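Local coordinates for succinoglycan biosynthesis protein (Bacillus cereus ATCC 14579, PDB 2QGM), which is of unestablished activity but belongs to the erythromycin esterase-like family and may take part in succinoglycan biosynthesis, at residues I254-A258 with W292-F297; I168-L172 with Y285-A290; F106-A110 with K163-F167. All blocks are in the same frame, centred on the assembly; numbering follows the deposited sequence.

Interaction 1: I254-A258 with W292-F297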
# COMPACT_ATOMS: atom_id res chain seq x y z
N ILE A 254 -20.86 0.26 10.61
CA ILE A 254 -19.90 0.82 9.66
C ILE A 254 -19.08 -0.27 8.98
O ILE A 254 -18.98 -0.31 7.75
CB ILE A 254 -18.91 1.78 10.33
CG1 ILE A 254 -19.68 2.96 10.95
CG2 ILE A 254 -17.90 2.29 9.31
CD1 ILE A 254 -20.41 3.81 9.93
N TRP A 255 -18.49 -1.16 9.77
CA TRP A 255 -17.66 -2.21 9.20
C TRP A 255 -18.46 -3.29 8.47
O TRP A 255 -17.95 -3.90 7.55
CB TRP A 255 -16.77 -2.83 10.27
CG TRP A 255 -15.62 -1.96 10.66
CD1 TRP A 255 -15.51 -1.21 11.81
CD2 TRP A 255 -14.42 -1.69 9.90
NE1 TRP A 255 -14.33 -0.50 11.80
CE2 TRP A 255 -13.64 -0.78 10.65
CE3 TRP A 255 -13.94 -2.15 8.67
CZ2 TRP A 255 -12.41 -0.31 10.20
CZ3 TRP A 255 -12.71 -1.68 8.21
CH2 TRP A 255 -11.95 -0.77 8.98
N ALA A 256 -19.70 -3.52 8.89
CA ALA A 256 -20.53 -4.52 8.22
C ALA A 256 -20.89 -4.00 6.83
O ALA A 256 -20.79 -4.73 5.84
CB ALA A 256 -21.79 -4.78 9.03
N LYS A 257 -21.31 -2.74 6.76
CA LYS A 257 -21.66 -2.13 5.48
C LYS A 257 -20.44 -2.12 4.55
O LYS A 257 -20.54 -2.47 3.37
CB LYS A 257 -22.14 -0.69 5.69
CG LYS A 257 -22.38 0.09 4.40
CD LYS A 257 -22.83 1.53 4.67
CE LYS A 257 -23.15 2.26 3.36
NZ LYS A 257 -23.64 3.65 3.57
N ALA A 258 -19.29 -1.74 5.10
CA ALA A 258 -18.05 -1.67 4.32
C ALA A 258 -17.64 -3.03 3.78
O ALA A 258 -17.18 -3.13 2.65
CB ALA A 258 -16.93 -1.09 5.18
N TRP A 292 -12.47 5.67 1.58
CA TRP A 292 -13.56 5.31 2.48
C TRP A 292 -13.06 5.45 3.92
O TRP A 292 -13.78 5.91 4.80
CB TRP A 292 -14.01 3.87 2.24
CG TRP A 292 -14.86 3.34 3.36
CD1 TRP A 292 -16.19 3.54 3.55
CD2 TRP A 292 -14.40 2.58 4.48
NE1 TRP A 292 -16.60 2.94 4.72
CE2 TRP A 292 -15.51 2.35 5.32
CE3 TRP A 292 -13.14 2.07 4.86
CZ2 TRP A 292 -15.41 1.63 6.51
CZ3 TRP A 292 -13.05 1.36 6.05
CH2 TRP A 292 -14.17 1.14 6.86
N ALA A 293 -11.81 5.06 4.15
CA ALA A 293 -11.24 5.14 5.48
C ALA A 293 -11.17 6.58 5.97
O ALA A 293 -11.50 6.88 7.12
CB ALA A 293 -9.86 4.51 5.49
N GLN A 294 -10.73 7.47 5.09
CA GLN A 294 -10.59 8.88 5.43
C GLN A 294 -11.94 9.53 5.73
O GLN A 294 -12.11 10.21 6.73
CB GLN A 294 -9.92 9.64 4.29
CG GLN A 294 -9.79 11.14 4.52
CD GLN A 294 -8.98 11.48 5.76
OE1 GLN A 294 -8.00 10.80 6.09
NE2 GLN A 294 -9.37 12.54 6.45
N GLU A 295 -12.91 9.30 4.85
CA GLU A 295 -14.22 9.90 5.04
C GLU A 295 -15.01 9.33 6.21
O GLU A 295 -15.88 10.00 6.76
CB GLU A 295 -15.06 9.79 3.76
CG GLU A 295 -15.35 8.38 3.31
CD GLU A 295 -16.26 8.34 2.09
OE1 GLU A 295 -17.47 8.63 2.23
OE2 GLU A 295 -15.76 8.02 0.99
N THR A 296 -14.70 8.10 6.59
CA THR A 296 -15.41 7.45 7.69
C THR A 296 -14.83 7.73 9.06
O THR A 296 -15.57 8.02 10.01
CB THR A 296 -15.46 5.93 7.48
OG1 THR A 296 -16.05 5.64 6.21
CG2 THR A 296 -16.29 5.27 8.58
N PHE A 297 -13.51 7.68 9.17
CA PHE A 297 -12.86 7.87 10.46
C PHE A 297 -12.20 9.23 10.67
O PHE A 297 -11.86 9.59 11.79
CB PHE A 297 -11.83 6.75 10.64
CG PHE A 297 -12.45 5.37 10.62
CD1 PHE A 297 -13.34 4.98 11.62
CD2 PHE A 297 -12.17 4.48 9.58
CE1 PHE A 297 -13.94 3.72 11.59
CE2 PHE A 297 -12.77 3.22 9.54
CZ PHE A 297 -13.66 2.84 10.54
O HOH W 1 -19.28 1.93 5.93

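Interaction 2: I168-L172 with Y285-A290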
# COMPACT_ATOMS: atom_id res chain seq x y z
N ILE A 168 -6.75 -0.82 7.96
CA ILE A 168 -7.66 -1.14 6.87
C ILE A 168 -6.95 -1.99 5.81
O ILE A 168 -5.86 -1.63 5.36
CB ILE A 168 -8.18 0.15 6.16
CG1 ILE A 168 -8.87 1.08 7.15
CG2 ILE A 168 -9.10 -0.22 5.01
CD1 ILE A 168 -7.96 2.13 7.72
N GLY A 169 -7.56 -3.11 5.44
CA GLY A 169 -7.00 -3.96 4.40
C GLY A 169 -7.64 -3.53 3.10
O GLY A 169 -8.82 -3.79 2.87
N LEU A 170 -6.87 -2.86 2.25
CA LEU A 170 -7.38 -2.33 0.98
C LEU A 170 -7.69 -3.34 -0.12
O LEU A 170 -8.59 -3.12 -0.93
CB LEU A 170 -6.37 -1.35 0.39
CG LEU A 170 -5.92 -0.13 1.18
CD1 LEU A 170 -4.75 0.52 0.45
CD2 LEU A 170 -7.07 0.85 1.34
N ASP A 171 -6.91 -4.41 -0.15
CA ASP A 171 -7.01 -5.42 -1.20
C ASP A 171 -8.19 -6.37 -1.23
O ASP A 171 -8.91 -6.57 -0.24
CB ASP A 171 -5.72 -6.25 -1.25
CG ASP A 171 -5.12 -6.31 -2.65
OD1 ASP A 171 -5.90 -6.32 -3.63
OD2 ASP A 171 -3.88 -6.37 -2.77
N LEU A 172 -8.36 -6.97 -2.41
CA LEU A 172 -9.45 -7.89 -2.69
C LEU A 172 -8.95 -9.13 -3.45
O LEU A 172 -9.58 -9.55 -4.42
CB LEU A 172 -10.51 -7.18 -3.54
CG LEU A 172 -11.28 -6.01 -2.92
CD1 LEU A 172 -12.16 -5.33 -3.98
CD2 LEU A 172 -12.14 -6.55 -1.79
N TYR A 285 -10.74 0.13 -6.80
CA TYR A 285 -11.17 -0.26 -5.47
C TYR A 285 -10.13 -0.02 -4.38
O TYR A 285 -10.49 0.27 -3.23
CB TYR A 285 -11.63 -1.72 -5.48
CG TYR A 285 -12.82 -1.93 -6.40
CD1 TYR A 285 -13.72 -0.89 -6.64
CD2 TYR A 285 -13.07 -3.16 -7.00
CE1 TYR A 285 -14.84 -1.08 -7.46
CE2 TYR A 285 -14.18 -3.36 -7.82
CZ TYR A 285 -15.07 -2.31 -8.04
OH TYR A 285 -16.18 -2.49 -8.84
N LEU A 286 -8.85 -0.14 -4.71
CA LEU A 286 -7.83 0.14 -3.70
C LEU A 286 -8.02 1.60 -3.27
O LEU A 286 -8.04 1.91 -2.08
CB LEU A 286 -6.43 -0.03 -4.26
CG LEU A 286 -5.94 -1.46 -4.50
CD1 LEU A 286 -4.51 -1.40 -5.04
CD2 LEU A 286 -5.98 -2.26 -3.19
N ALA A 287 -8.16 2.47 -4.27
CA ALA A 287 -8.36 3.89 -4.03
C ALA A 287 -9.64 4.15 -3.27
O ALA A 287 -9.66 4.95 -2.33
CB ALA A 287 -8.37 4.65 -5.35
N ASP A 288 -10.72 3.49 -3.67
CA ASP A 288 -12.00 3.67 -3.00
C ASP A 288 -11.87 3.33 -1.52
O ASP A 288 -12.35 4.06 -0.66
CB ASP A 288 -13.08 2.77 -3.61
CG ASP A 288 -13.50 3.21 -5.01
OD1 ASP A 288 -13.24 4.38 -5.39
OD2 ASP A 288 -14.09 2.38 -5.71
N HIS A 289 -11.23 2.20 -1.22
CA HIS A 289 -11.08 1.81 0.17
C HIS A 289 -10.26 2.82 0.97
O HIS A 289 -10.60 3.12 2.12
CB HIS A 289 -10.46 0.42 0.26
CG HIS A 289 -11.45 -0.68 0.02
ND1 HIS A 289 -11.08 -1.95 -0.38
CD2 HIS A 289 -12.80 -0.71 0.14
CE1 HIS A 289 -12.16 -2.70 -0.49
NE2 HIS A 289 -13.22 -1.98 -0.18
N ALA A 290 -9.21 3.36 0.37
CA ALA A 290 -8.38 4.34 1.07
C ALA A 290 -9.20 5.59 1.42
O ALA A 290 -9.11 6.11 2.53
CB ALA A 290 -7.20 4.72 0.21

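Interaction 3: F106-A110 with K163-F167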
# COMPACT_ATOMS: atom_id res chain seq x y z
N PHE A 106 -1.60 11.38 11.80
CA PHE A 106 -2.12 10.39 10.87
C PHE A 106 -2.75 9.29 11.71
O PHE A 106 -2.19 8.90 12.74
CB PHE A 106 -1.01 9.89 9.94
CG PHE A 106 -0.78 10.78 8.75
CD1 PHE A 106 -1.38 10.49 7.53
CD2 PHE A 106 -0.03 11.94 8.88
CE1 PHE A 106 -1.23 11.36 6.43
CE2 PHE A 106 0.14 12.82 7.80
CZ PHE A 106 -0.46 12.53 6.57
N THR A 107 -3.91 8.81 11.29
CA THR A 107 -4.65 7.82 12.08
C THR A 107 -5.14 6.58 11.36
O THR A 107 -5.38 5.54 11.98
CB THR A 107 -5.85 8.51 12.72
OG1 THR A 107 -6.59 9.19 11.69
CG2 THR A 107 -5.40 9.52 13.76
N ASN A 108 -5.32 6.67 10.05
CA ASN A 108 -5.79 5.52 9.27
C ASN A 108 -4.64 4.86 8.55
O ASN A 108 -3.95 5.50 7.75
CB ASN A 108 -6.83 5.98 8.25
CG ASN A 108 -7.97 6.75 8.87
OD1 ASN A 108 -8.34 7.82 8.40
ND2 ASN A 108 -8.52 6.21 9.95
N PHE A 109 -4.42 3.58 8.83
CA PHE A 109 -3.35 2.87 8.16
C PHE A 109 -3.98 1.89 7.17
O PHE A 109 -4.49 0.84 7.57
CB PHE A 109 -2.49 2.11 9.18
CG PHE A 109 -1.31 1.41 8.58
CD1 PHE A 109 -0.20 2.14 8.15
CD2 PHE A 109 -1.33 0.03 8.39
CE1 PHE A 109 0.88 1.49 7.54
CE2 PHE A 109 -0.26 -0.62 7.78
CZ PHE A 109 0.84 0.11 7.35
N ALA A 110 -3.95 2.26 5.89
CA ALA A 110 -4.53 1.44 4.82
C ALA A 110 -3.41 0.70 4.11
O ALA A 110 -2.58 1.30 3.43
CB ALA A 110 -5.30 2.34 3.83
N LYS A 163 -7.84 9.03 20.00
CA LYS A 163 -8.07 8.74 18.59
C LYS A 163 -7.14 7.57 18.24
O LYS A 163 -5.93 7.74 18.16
CB LYS A 163 -7.73 9.96 17.74
CG LYS A 163 -8.48 11.22 18.14
CD LYS A 163 -10.00 11.02 18.13
CE LYS A 163 -10.52 10.66 16.74
NZ LYS A 163 -12.01 10.51 16.75
N LYS A 164 -7.74 6.40 18.06
CA LYS A 164 -6.99 5.18 17.76
C LYS A 164 -6.63 4.98 16.29
O LYS A 164 -7.35 5.42 15.39
CB LYS A 164 -7.80 3.96 18.23
CG LYS A 164 -8.30 4.05 19.66
CD LYS A 164 -7.15 4.22 20.64
CE LYS A 164 -7.64 4.10 22.07
NZ LYS A 164 -8.67 5.13 22.37
N ILE A 165 -5.52 4.29 16.05
CA ILE A 165 -5.10 4.00 14.69
C ILE A 165 -6.06 2.93 14.18
O ILE A 165 -6.37 1.98 14.90
CB ILE A 165 -3.67 3.41 14.64
CG1 ILE A 165 -2.65 4.44 15.14
CG2 ILE A 165 -3.33 2.99 13.22
CD1 ILE A 165 -1.26 3.85 15.33
N GLN A 166 -6.52 3.08 12.95
CA GLN A 166 -7.42 2.11 12.35
C GLN A 166 -6.61 1.37 11.29
O GLN A 166 -5.88 1.98 10.51
CB GLN A 166 -8.61 2.81 11.69
CG GLN A 166 -9.54 3.54 12.67
CD GLN A 166 -10.19 2.60 13.66
OE1 GLN A 166 -10.72 1.55 13.30
NE2 GLN A 166 -10.17 2.99 14.94
N PHE A 167 -6.71 0.04 11.27
CA PHE A 167 -6.00 -0.74 10.27
C PHE A 167 -7.04 -1.13 9.22
O PHE A 167 -8.09 -1.69 9.57
CB PHE A 167 -5.40 -2.00 10.89
CG PHE A 167 -4.43 -2.70 9.99
CD1 PHE A 167 -4.86 -3.31 8.81
CD2 PHE A 167 -3.07 -2.71 10.29
CE1 PHE A 167 -3.95 -3.92 7.94
CE2 PHE A 167 -2.15 -3.31 9.43
CZ PHE A 167 -2.59 -3.92 8.25

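Interaction 1: I254-A258 with W292-F297
Two nearly antiparallel helices, parts of 253-269 and 276-297, face each other across an aromatic cluster of Trp255, Trp292 and Phe297. Their short segments run at 156° with axes 12.5 Å apart, too far for backbones to touch, so large flat side chains must bridge the gap. Trp292 is the main bump: its indole fits into the hollow bordered by Ile254, Trp255 and Ala258, one turn of helix. Ala258 suits the floor, because its small CB lets Trp292 CZ2 come within 3.4 Å. On the flank Trp255 offers a ring face to the edge of Trp292 in a T-shaped pair, six-membered-ring centroids 5.0 Å apart, while Trp255 CZ2 meets Phe297 CZ at 3.4 Å. Branched Ile254 fills the remaining notch, its CG2 lying 3.5 Å from Thr296 CG2. Thr296 hides its hydroxyl by donating from OG1 to Trp292 O, leaving its methyl to face Ile254. At the polar border one water accepts from Trp292 NE1 at 3.1 Å and donates to Ile254 O at 2.9 Å.

Interaction 2: I168-L172 with Y285-A290
Ile168 begins the segment, bonded through its backbone to Phe109 and Met111 of the neighbouring strand. Gly169 follows without a side chain, and Gly169 O comes only to 4.4 Å from His289 ND1. Leu170 makes the central contact. Leu170 O accepts a nearly linear hydrogen bond from His289 ND1, 2.8 Å long at 169°, so the buried imidazole satisfies this carbonyl at the strand's end. The branched apolar side chain of Leu170 lies over the helix, with Leu170 CB 3.7 Å from Leu286 CD2 and Leu170 CD2 4.0 Å from Ala290 CB; the small alanine permits CD2 to reach the backbone too, 3.4 Å from Ala290 N. Such packing of a helix on the face of a beta-sheet is the rule in alpha/beta folds, and here the helical segment 285-290 runs at 161° to residues 168-171 of edge strand 166-171, axes 7.4 Å apart. Asp171 turns its CB away; its OD1 accepts from His282 NE2 and from Leu172 N, the latter at 2.8 Å, just where the strand ends. Leu172, already in the loop, swings back as an apolar lid: CD1 rests 3.8 Å from Tyr285 CD2, while CD2 lies 4.1 Å from His289 CE1, at the imidazole edge.

Interaction 3: F106-A110 with K163-F167
Two backbone hydrogen bonds join these segments, and both belong to Gln166. Gln166 N donates to Thr107 O at 2.9 Å, and Gln166 O accepts from Phe109 N at 2.7 Å, with angles of 159° and 168°. One residue thus bonds to the neighbours on either side of Asn108, the hallmark of a parallel bridge. Weaker CA-H...O contacts reinforce the ladder, Ile165 CA lying 3.1 Å from Thr107 O and Phe167 CA 3.5 Å from Phe109 O. The pairs Asn108-Gln166 and Phe109-Phe167 stay in register, with CA atoms 4.9 and 5.0 Å apart. This is the start of the parallel pairing of strands 108-111 and 166-171 at one border of the large mixed sheet; the connection between them is rich in helix, as in the beta-alpha-beta crossovers of alpha/beta folds. Alternation of side chains then sorts polar from apolar. On the face of Asn108 and Gln166, the polar side chains lie beneath helix 276-297, where Phe297 touches both, and Gln166 OE1 is hydrogen-bonded to Asn122. The other face carries Phe109 and Phe167, whose rings form an offset edge-to-face pair, centroids 5.3 Å apart and planes at 60°, with Phe109 giving its edge. Their flat, wholly apolar rings suit a surface buried under helices: Met148 and Met152 pack on Phe109, Leu121 and Ile125 on Phe167. Farther out, beta-branched Ile165 extends this apolar face, its CG2 4.2 Å from Phe109 CB.

In the fold
Along the chain, interaction 3 closes first, pairing strands 108-111 and 166-171, whereas interactions 1 and 2 interlock, their segments alternating. Strand 166-171 serves both interaction 3 and interaction 2, and helix 276-297 serves both interaction 2 and interaction 1. The centres lie 11 Å (1 and 2), 12 Å (1 and 3) and 14 Å (2 and 3) apart, so the three form one continuous region, with helices 276-297 and 253-269 side by side and both reaching the border strand 166-171. Direct contacts join them, including Ala293 CB to Ile168 CD1 at 3.8 Å and a probable hydrogen bond from Ile168 N to Phe109 O at 2.8 Å. Residues distant in sequence thereby tie the helical part to the sheet within the erythromycin esterase family region.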